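Local coordinates for folylpolyglutamate synthase protein FOLC (Mycobacterium tuberculosis, PDB 2VOS), which probably uses ATP to join L-glutamate to dihydropteroate and, one residue at a time, to the polyglutamate tail of tetrahydrofolate, at residues Ile50-Asp55 and Ala132-Gln137; His354-Ala359 and Asp384-Gly389. One frame throughout, in Å; residues are numbered along the deposited sequence. Where two conformers were deposited one is given.

Interaction 1: residues Ile50-Asp55 and Ala132-Gln137; sequences ISALMD and ALIDQQ
In Ile-134 two successive torsions (chi1 -62°, chi2 -53°) set CG1 beside the backbone N and then fold CD1 round, carrying this longer branch onto the backbone of Leu-53 and the methyl of Ala-52. Leu-53, its CG anti to the backbone N (chi1 -180°), meets Ile-134 through CB. The tip of the isoleucine does the closest touching: its CD1 lies 3.6 Å from Ala-52 CB. One carbon nearer its own helix, Ile-134 CG1 comes to 3.9 Å from Leu-53 CA and 4.0 Å from Leu-53 CB, approaching from over the backbone. The same Ile-134 CD1 is also 4.0 Å from Leu-53 N, close to the main chain, beside the methyl of Ala-52.

No hydrogen bond crosses between the segments, and the contact is wholly apolar. Of the 129 Å² buried in all, Ile-134 accounts for 72 Å². Its further side-chain contacts, with Arg-49 and Leu-56, complete a set spaced i, i+3, i+4 and i+7 along helix 48-56: Ile-134 is a single knob in a four-residue hole, as in knobs-into-holes packing. Close backbones agree with this, Leu-53 CA and Ile-134 CA being 6.4 Å apart.

Beyond Ile-134, Leu-53 also packs on Leu-130 and Val-131, the preceding turn of helix 117-140, while Leu-133 touches Leu-56. Asp-135 ties that helix to its surroundings by a salt bridge to Arg-37 and a bond from Met-149 N. Helix 48-56, which leads into strand 66-70 of the eight-stranded sheet, packs against two helices, with Leu-53 touching both: 117-140 through Ala-52 and Leu-53, and 151-165, where Ile-50, Leu-53 and the selenomethionine Met-54 meet Ala-157.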
ATOM      1  N   ILE A  50      14.279 -10.637 -14.683  1.00 42.82           N
ATOM      2  CA  ILE A  50      12.935 -10.184 -15.058  1.00 42.00           C
ATOM      3  C   ILE A  50      13.013  -9.571 -16.474  1.00 41.78           C
ATOM      4  O   ILE A  50      12.113  -9.759 -17.286  1.00 40.51           O
ATOM      5  CB  ILE A  50      12.383  -9.166 -14.031  1.00 44.37           C
ATOM      6  CG1 ILE A  50      10.926  -8.793 -14.349  1.00 45.21           C
ATOM      7  CG2 ILE A  50      13.211  -7.883 -14.013  1.00 42.87           C
ATOM      8  CD1 ILE A  50       9.986  -9.932 -14.182  1.00 46.18           C
ATOM      9  N   SER A  51      14.098  -8.846 -16.804  1.00 41.17           N
ATOM     10  CA  SER A  51      14.261  -8.389 -18.195  1.00 40.85           C
ATOM     11  C   SER A  51      14.298  -9.526 -19.216  1.00 41.01           C
ATOM     12  O   SER A  51      13.664  -9.437 -20.261  1.00 41.06           O
ATOM     13  CB  SER A  51      15.504  -7.543 -18.380  1.00 41.19           C
ATOM     14  OG  SER A  51      15.383  -6.362 -17.618  1.00 43.76           O
ATOM     15  N   ALA A  52      15.078 -10.568 -18.931  1.00 40.17           N
ATOM     16  CA  ALA A  52      15.128 -11.710 -19.811  1.00 41.18           C
ATOM     17  C   ALA A  52      13.746 -12.339 -19.981  1.00 41.99           C
ATOM     18  O   ALA A  52      13.367 -12.723 -21.089  1.00 42.47           O
ATOM     19  CB  ALA A  52      16.149 -12.750 -19.299  1.00 40.54           C
ATOM     20  N   LEU A  53      13.035 -12.532 -18.868  1.00 42.40           N
ATOM     21  CA  LEU A  53      11.690 -13.141 -18.937  1.00 42.12           C
ATOM     22  C   LEU A  53      10.741 -12.291 -19.804  1.00 42.71           C
ATOM     23  O   LEU A  53      10.002 -12.840 -20.663  1.00 43.79           O
ATOM     24  CB  LEU A  53      11.119 -13.314 -17.553  1.00 40.79           C
ATOM     25  CG  LEU A  53       9.699 -13.951 -17.537  1.00 43.28           C
ATOM     26  CD1 LEU A  53       9.628 -15.312 -18.306  1.00 43.39           C
ATOM     27  CD2 LEU A  53       9.160 -14.083 -16.109  1.00 43.68           C
HETATM   28  N   MSE A  54      10.714 -10.974 -19.580  1.00 42.13           N
HETATM   29  CA  MSE A  54       9.885 -10.074 -20.409  1.00 43.24           C
HETATM   30  C   MSE A  54      10.263 -10.227 -21.901  1.00 43.22           C
HETATM   31  O   MSE A  54       9.389 -10.291 -22.746  1.00 42.88           O
HETATM   32  CB  MSE A  54      10.100  -8.610 -20.038  1.00 43.44           C
HETATM   33  CG  MSE A  54       9.416  -8.129 -18.785  1.00 45.86           C
HETATM   34 SE   MSE A  54       7.492  -8.623 -18.727  1.00 58.11          SE
HETATM   35  CE  MSE A  54       7.969  -9.815 -17.350  1.00 27.05           C
ATOM     36  N   ASP A  55      11.563 -10.287 -22.231  1.00 44.19           N
ATOM     37  CA  ASP A  55      11.936 -10.572 -23.627  1.00 45.79           C
ATOM     38  C   ASP A  55      11.302 -11.847 -24.207  1.00 45.79           C
ATOM     39  O   ASP A  55      10.777 -11.835 -25.322  1.00 46.83           O
ATOM     40  CB  ASP A  55      13.448 -10.693 -23.803  1.00 46.64           C
ATOM     41  CG  ASP A  55      14.108  -9.389 -23.747  1.00 52.96           C
ATOM     42  OD1 ASP A  55      13.392  -8.378 -23.452  1.00 60.32           O
ATOM     43  OD2 ASP A  55      15.335  -9.357 -23.986  1.00 57.65           O
ATOM     44  N   ALA A 132      10.423 -21.195 -16.105  1.00 43.05           N
ATOM     45  CA  ALA A 132      11.325 -22.380 -15.940  1.00 42.58           C
ATOM     46  C   ALA A 132      12.614 -22.204 -16.754  1.00 43.69           C
ATOM     47  O   ALA A 132      13.703 -22.585 -16.341  1.00 41.60           O
ATOM     48  CB  ALA A 132      10.624 -23.660 -16.388  1.00 42.46           C
ATOM     49  N   LEU A 133      12.481 -21.627 -17.944  1.00 45.39           N
ATOM     50  CA  LEU A 133      13.640 -21.499 -18.820  1.00 46.91           C
ATOM     51  C   LEU A 133      14.618 -20.484 -18.241  1.00 47.12           C
ATOM     52  O   LEU A 133      15.822 -20.723 -18.225  1.00 47.24           O
ATOM     53  CB  LEU A 133      13.191 -21.086 -20.221  1.00 47.38           C
ATOM     54  CG  LEU A 133      14.278 -21.037 -21.292  1.00 49.48           C
ATOM     55  CD1 LEU A 133      14.987 -22.413 -21.422  1.00 49.91           C
ATOM     56  CD2 LEU A 133      13.647 -20.621 -22.630  1.00 49.04           C
ATOM     57  N   ILE A 134      14.109 -19.357 -17.761  1.00 47.22           N
ATOM     58  CA  ILE A 134      14.964 -18.374 -17.081  1.00 47.41           C
ATOM     59  C   ILE A 134      15.572 -18.965 -15.812  1.00 48.19           C
ATOM     60  O   ILE A 134      16.767 -18.742 -15.544  1.00 48.74           O
ATOM     61  CB  ILE A 134      14.227 -17.050 -16.729  1.00 47.69           C
ATOM     62  CG1 ILE A 134      13.721 -16.333 -17.982  1.00 46.33           C
ATOM     63  CG2 ILE A 134      15.155 -16.105 -15.924  1.00 47.77           C
ATOM     64  CD1 ILE A 134      14.805 -16.105 -19.060  1.00 44.93           C
ATOM     65  N   ASP A 135      14.778 -19.712 -15.030  1.00 48.42           N
ATOM     66  CA  ASP A 135      15.283 -20.367 -13.801  1.00 48.74           C
ATOM     67  C   ASP A 135      16.493 -21.229 -14.161  1.00 49.53           C
ATOM     68  O   ASP A 135      17.466 -21.231 -13.448  1.00 49.44           O
ATOM     69  CB  ASP A 135      14.259 -21.322 -13.131  1.00 48.39           C
ATOM     70  CG  ASP A 135      13.147 -20.615 -12.340  1.00 49.41           C
ATOM     71  OD1 ASP A 135      13.285 -19.465 -11.854  1.00 51.45           O
ATOM     72  OD2 ASP A 135      12.087 -21.240 -12.183  1.00 45.69           O
ATOM     73  N   GLN A 136      16.401 -21.991 -15.248  1.00 50.74           N
ATOM     74  CA  GLN A 136      17.475 -22.915 -15.653  1.00 52.56           C
ATOM     75  C   GLN A 136      18.697 -22.171 -16.259  1.00 53.81           C
ATOM     76  O   GLN A 136      19.843 -22.504 -15.942  1.00 53.16           O
ATOM     77  CB  GLN A 136      16.955 -23.999 -16.621  1.00 51.80           C
ATOM     78  N   GLN A 137      18.439 -21.200 -17.151  1.00 54.35           N
ATOM     79  CA  GLN A 137      19.501 -20.414 -17.769  1.00 55.64           C
ATOM     80  C   GLN A 137      20.241 -19.605 -16.705  1.00 57.09           C
ATOM     81  O   GLN A 137      21.465 -19.400 -16.804  1.00 58.01           O
ATOM     82  CB  GLN A 137      18.954 -19.499 -18.863  1.00 55.15           C
ATOM     83  CG  GLN A 137      18.881 -20.154 -20.226  1.00 54.63           C
ATOM     84  CD  GLN A 137      18.084 -19.329 -21.248  1.00 56.04           C
ATOM     85  OE1 GLN A 137      17.814 -18.118 -21.068  1.00 50.72           O
ATOM     86  NE2 GLN A 137      17.691 -19.997 -22.332  1.00 56.31           N
TER

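Interaction 2: residues His354-Ala359 and Asp384-Gly389. With MG (magnesium ion), chain C; ADP (adenosine-5'-diphosphate), chain B.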
ATOM      1  N   HIS A 354       2.536  -0.064   9.725  1.00 42.33           N
ATOM      2  CA  HIS A 354       3.668  -0.909  10.085  1.00 42.84           C
ATOM      3  C   HIS A 354       4.980  -0.080  10.063  1.00 42.11           C
ATOM      4  O   HIS A 354       6.106  -0.639   9.916  1.00 41.15           O
ATOM      5  CB  HIS A 354       3.790  -2.105   9.147  1.00 41.24           C
ATOM      6  CG  HIS A 354       3.974  -1.718   7.730  1.00 43.48           C
ATOM      7  ND1 HIS A 354       2.926  -1.681   6.837  1.00 46.09           N
ATOM      8  CD2 HIS A 354       5.067  -1.311   7.050  1.00 41.65           C
ATOM      9  CE1 HIS A 354       3.376  -1.307   5.658  1.00 44.77           C
ATOM     10  NE2 HIS A 354       4.668  -1.077   5.759  1.00 46.45           N
ATOM     11  N   ASN A 355       4.833   1.237  10.238  1.00 41.66           N
ATOM     12  CA  ASN A 355       6.008   2.078  10.429  1.00 40.95           C
ATOM     13  C   ASN A 355       5.577   3.329  11.224  1.00 40.99           C
ATOM     14  O   ASN A 355       4.388   3.556  11.428  1.00 41.56           O
ATOM     15  CB  ASN A 355       6.690   2.449   9.088  1.00 40.31           C
ATOM     16  CG  ASN A 355       5.843   3.483   8.241  1.00 43.13           C
ATOM     17  OD1 ASN A 355       4.658   3.608   8.453  1.00 44.54           O
ATOM     18  ND2 ASN A 355       6.478   4.234   7.359  1.00 43.91           N
ATOM     19  N   PRO A 356       6.546   4.136  11.683  1.00 41.48           N
ATOM     20  CA  PRO A 356       6.173   5.258  12.562  1.00 41.70           C
ATOM     21  C   PRO A 356       5.272   6.260  11.855  1.00 43.27           C
ATOM     22  O   PRO A 356       4.276   6.652  12.441  1.00 43.42           O
ATOM     23  CB  PRO A 356       7.511   5.900  12.917  1.00 41.40           C
ATOM     24  CG  PRO A 356       8.448   4.694  12.960  1.00 41.15           C
ATOM     25  CD  PRO A 356       7.989   3.859  11.732  1.00 40.54           C
ATOM     26  N   ALA A 357       5.612   6.678  10.630  1.00 44.40           N
ATOM     27  CA  ALA A 357       4.728   7.581   9.884  1.00 44.08           C
ATOM     28  C   ALA A 357       3.272   7.052   9.756  1.00 44.79           C
ATOM     29  O   ALA A 357       2.335   7.825   9.976  1.00 43.32           O
ATOM     30  CB  ALA A 357       5.285   7.916   8.516  1.00 44.47           C
ATOM     31  N   GLY A 358       3.078   5.772   9.390  1.00 43.37           N
ATOM     32  CA  GLY A 358       1.743   5.225   9.290  1.00 43.13           C
ATOM     33  C   GLY A 358       1.045   5.122  10.657  1.00 44.56           C
ATOM     34  O   GLY A 358      -0.168   5.374  10.758  1.00 46.28           O
ATOM     35  N   ALA A 359       1.768   4.733  11.713  1.00 43.55           N
ATOM     36  CA  ALA A 359       1.150   4.584  13.062  1.00 44.49           C
ATOM     37  C   ALA A 359       0.739   5.978  13.600  1.00 45.03           C
ATOM     38  O   ALA A 359      -0.270   6.135  14.295  1.00 45.18           O
ATOM     39  CB  ALA A 359       2.153   3.924  14.067  1.00 44.27           C
ATOM     40  N   ASP A 384      11.386  -6.678  11.198  1.00 39.72           N
ATOM     41  CA  ASP A 384      12.261  -5.745  10.481  1.00 41.30           C
ATOM     42  C   ASP A 384      11.755  -4.290  10.551  1.00 40.45           C
ATOM     43  O   ASP A 384      12.355  -3.412   9.930  1.00 39.44           O
ATOM     44  CB  ASP A 384      12.436  -6.160   9.018  1.00 42.13           C
ATOM     45  CG  ASP A 384      11.131  -6.012   8.235  1.00 49.83           C
ATOM     46  OD1 ASP A 384      10.105  -6.503   8.774  1.00 52.00           O
ATOM     47  OD2 ASP A 384      11.098  -5.335   7.148  1.00 56.16           O
ATOM     48  N   LYS A 385      10.683  -4.051  11.313  1.00 38.51           N
ATOM     49  CA  LYS A 385      10.114  -2.696  11.492  1.00 38.65           C
ATOM     50  C   LYS A 385      10.621  -1.895  12.680  1.00 40.16           C
ATOM     51  O   LYS A 385      11.219  -2.422  13.656  1.00 40.47           O
ATOM     52  CB  LYS A 385       8.572  -2.753  11.582  1.00 37.45           C
ATOM     53  CG  LYS A 385       7.965  -3.555  10.471  1.00 37.64           C
ATOM     54  CD  LYS A 385       8.508  -3.137   9.122  1.00 37.19           C
ATOM     55  CE  LYS A 385       7.645  -3.829   8.047  1.00 40.54           C
ATOM     56  NZ  LYS A 385       8.175  -3.725   6.652  1.00 40.46           N
ATOM     57  N   ASP A 386      10.354  -0.596  12.645  1.00 40.98           N
ATOM     58  CA  ASP A 386      10.668   0.235  13.787  1.00 42.45           C
ATOM     59  C   ASP A 386       9.546   0.054  14.815  1.00 42.57           C
ATOM     60  O   ASP A 386       8.673   0.913  14.974  1.00 42.48           O
ATOM     61  CB  ASP A 386      10.805   1.692  13.356  1.00 42.31           C
ATOM     62  CG  ASP A 386      11.220   2.598  14.506  1.00 44.43           C
ATOM     63  OD1 ASP A 386      11.328   2.127  15.671  1.00 43.15           O
ATOM     64  OD2 ASP A 386      11.466   3.786  14.224  1.00 47.62           O
ATOM     65  N   VAL A 387       9.595  -1.068  15.526  1.00 42.96           N
ATOM     66  CA  VAL A 387       8.603  -1.402  16.565  1.00 44.00           C
ATOM     67  C   VAL A 387       8.439  -0.309  17.613  1.00 42.23           C
ATOM     68  O   VAL A 387       7.316   0.093  17.930  1.00 39.95           O
ATOM     69  CB  VAL A 387       8.986  -2.713  17.284  1.00 44.59           C
ATOM     70  CG1 VAL A 387       7.823  -3.196  18.139  1.00 47.36           C
ATOM     71  CG2 VAL A 387       9.357  -3.751  16.219  1.00 48.37           C
ATOM     72  N   ASP A 388       9.553   0.175  18.150  1.00 41.69           N
ATOM     73  CA  ASP A 388       9.473   1.218  19.195  1.00 43.68           C
ATOM     74  C   ASP A 388       8.809   2.537  18.668  1.00 43.69           C
ATOM     75  O   ASP A 388       7.960   3.121  19.352  1.00 44.45           O
ATOM     76  CB  ASP A 388      10.858   1.489  19.785  1.00 43.54           C
ATOM     77  CG  ASP A 388      10.807   2.461  20.931  1.00 49.13           C
ATOM     78  OD1 ASP A 388      10.223   2.098  21.996  1.00 51.19           O
ATOM     79  OD2 ASP A 388      11.361   3.584  20.762  1.00 51.53           O
ATOM     80  N   GLY A 389       9.162   2.959  17.450  1.00 42.62           N
ATOM     81  CA  GLY A 389       8.503   4.102  16.815  1.00 43.18           C
ATOM     82  C   GLY A 389       6.993   3.876  16.593  1.00 43.47           C
ATOM     83  O   GLY A 389       6.163   4.796  16.763  1.00 44.32           O
TER
HETATM   84 MG    MG C1491       5.772  -0.425   4.159  1.00 39.43          MG
HETATM   85  PB  ADP B1490       2.097   1.444   1.052  1.00 32.04           P
HETATM   86  O1B ADP B1490       1.502   0.743  -0.141  1.00 29.25           O
HETATM   87  O2B ADP B1490       2.615   0.493   2.094  1.00 33.59           O
HETATM   88  O3B ADP B1490       3.032   2.578   0.760  1.00 30.87           O
HETATM   89  PA  ADP B1490      -0.680   1.952   1.960  1.00 32.77           P
HETATM   90  O1A ADP B1490      -0.885   0.445   1.941  1.00 31.51           O
HETATM   91  O2A ADP B1490      -1.626   2.965   1.337  1.00 26.12           O
HETATM   92  O3A ADP B1490       0.903   2.309   1.740  1.00 31.81           O
HETATM   93  O5' ADP B1490      -0.784   2.292   3.546  1.00 35.29           O
HETATM   94  C5' ADP B1490      -0.173   1.524   4.593  1.00 33.51           C
HETATM   95  C4' ADP B1490      -0.497   2.278   5.902  1.00 39.19           C
HETATM   96  O4' ADP B1490       0.175   3.568   5.880  1.00 34.70           O
HETATM   97  C3' ADP B1490      -1.960   2.689   6.049  1.00 41.59           C
HETATM   98  O3' ADP B1490      -2.662   1.785   6.878  1.00 47.10           O
HETATM   99  C2' ADP B1490      -2.015   4.004   6.774  1.00 42.55           C
HETATM  100  O2' ADP B1490      -1.781   3.713   8.194  1.00 48.77           O
HETATM  101  C1' ADP B1490      -0.696   4.614   6.376  1.00 37.44           C
HETATM  102  N9  ADP B1490      -0.723   5.602   5.259  1.00 34.80           N
HETATM  103  C8  ADP B1490      -1.219   5.512   3.979  1.00 32.19           C
HETATM  104  N7  ADP B1490      -0.949   6.665   3.297  1.00 31.85           N
HETATM  105  C5  ADP B1490      -0.180   7.439   4.118  1.00 31.30           C
HETATM  106  C6  ADP B1490       0.484   8.745   4.037  1.00 33.48           C
HETATM  107  N6  ADP B1490       0.400   9.495   2.917  1.00 30.42           N
HETATM  108  N1  ADP B1490       1.115   9.165   5.139  1.00 30.70           N
HETATM  109  C2  ADP B1490       1.194   8.501   6.321  1.00 31.87           C
HETATM  110  N3  ADP B1490       0.637   7.271   6.477  1.00 32.58           N
HETATM  111  C4  ADP B1490      -0.054   6.748   5.411  1.00 34.00           C
HETATM  112  O   HOH W   1       8.889   0.397  10.411  1.00 28.88           O
HETATM  113  O   HOH W   2       6.583  -2.146   3.930  1.00 43.24           O
HETATM  114  O   HOH W   3       4.259   1.383   4.147  1.00 59.95           O
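His-354 and Lys-385 meet beside the magnesium site, where two N-capped helix starts lie next to each other in the Mur-type glutamate ligase domain. The metal's first shell is His-354 NE2 at 2.0 Å, Asp-200 OD2 and waters 2 and 3. Water 3 donates to ADP O2B over 2.8 Å, linking metal to nucleotide.

In the second shell, His-354 ND1 is bonded to Ala-352 O, restraining the ring's rotation. Bent at chi2 (-49°) and extended beyond it, Lys-385 runs past the histidine, its CE 3.7 Å from His-354 CD2 and its CG 3.5 Å from His-354 O, to bring NZ into a salt bridge with Asp-200 OD1 and a weak one with Asp-384. Such a cation would probably polarise the shared carboxylate.

Further out, water 1 joins the backbones, donating to His-354 O (3.0 Å) and accepting from Asp-386 N. Asn-355 OD1 accepts from Gly-358 N (2.8 Å), capping helix 356-368, while its ND2 bonds to Asn-73 OD1 and Ile-199 O. Asp-386, centre of an inverse gamma turn, caps helix 387-394: Gly-389 N reaches Asp-386 OD1 at 2.9 Å from above the carboxylate plane, while Asp-386 OD2 rests 3.4 Å from Pro-356 CG.

Overall arrangement
Interaction 1 closes in the sequence before interaction 2 opens, and the two do not touch: their centres are 36 Å apart and their nearest atoms about 21 Å. Interaction 1 is the more peripheral, 28 Å from the centre of the chain against 15 Å, and lies away from the ADP and metal sites. It packs helices around the part holding the eight-stranded sheet. Interaction 2 belongs to the part built on the six-stranded sheet and faces the nucleotide. Next to it are the ADP-binding P-loop residues Asn-73 to Ser-77, after strand 66-70, the side chains of Asn-73 and His-354 being about 6 Å apart, and Asp-200, after strand 191-194, which shares magnesium with His-354, thereby bridging the two parts.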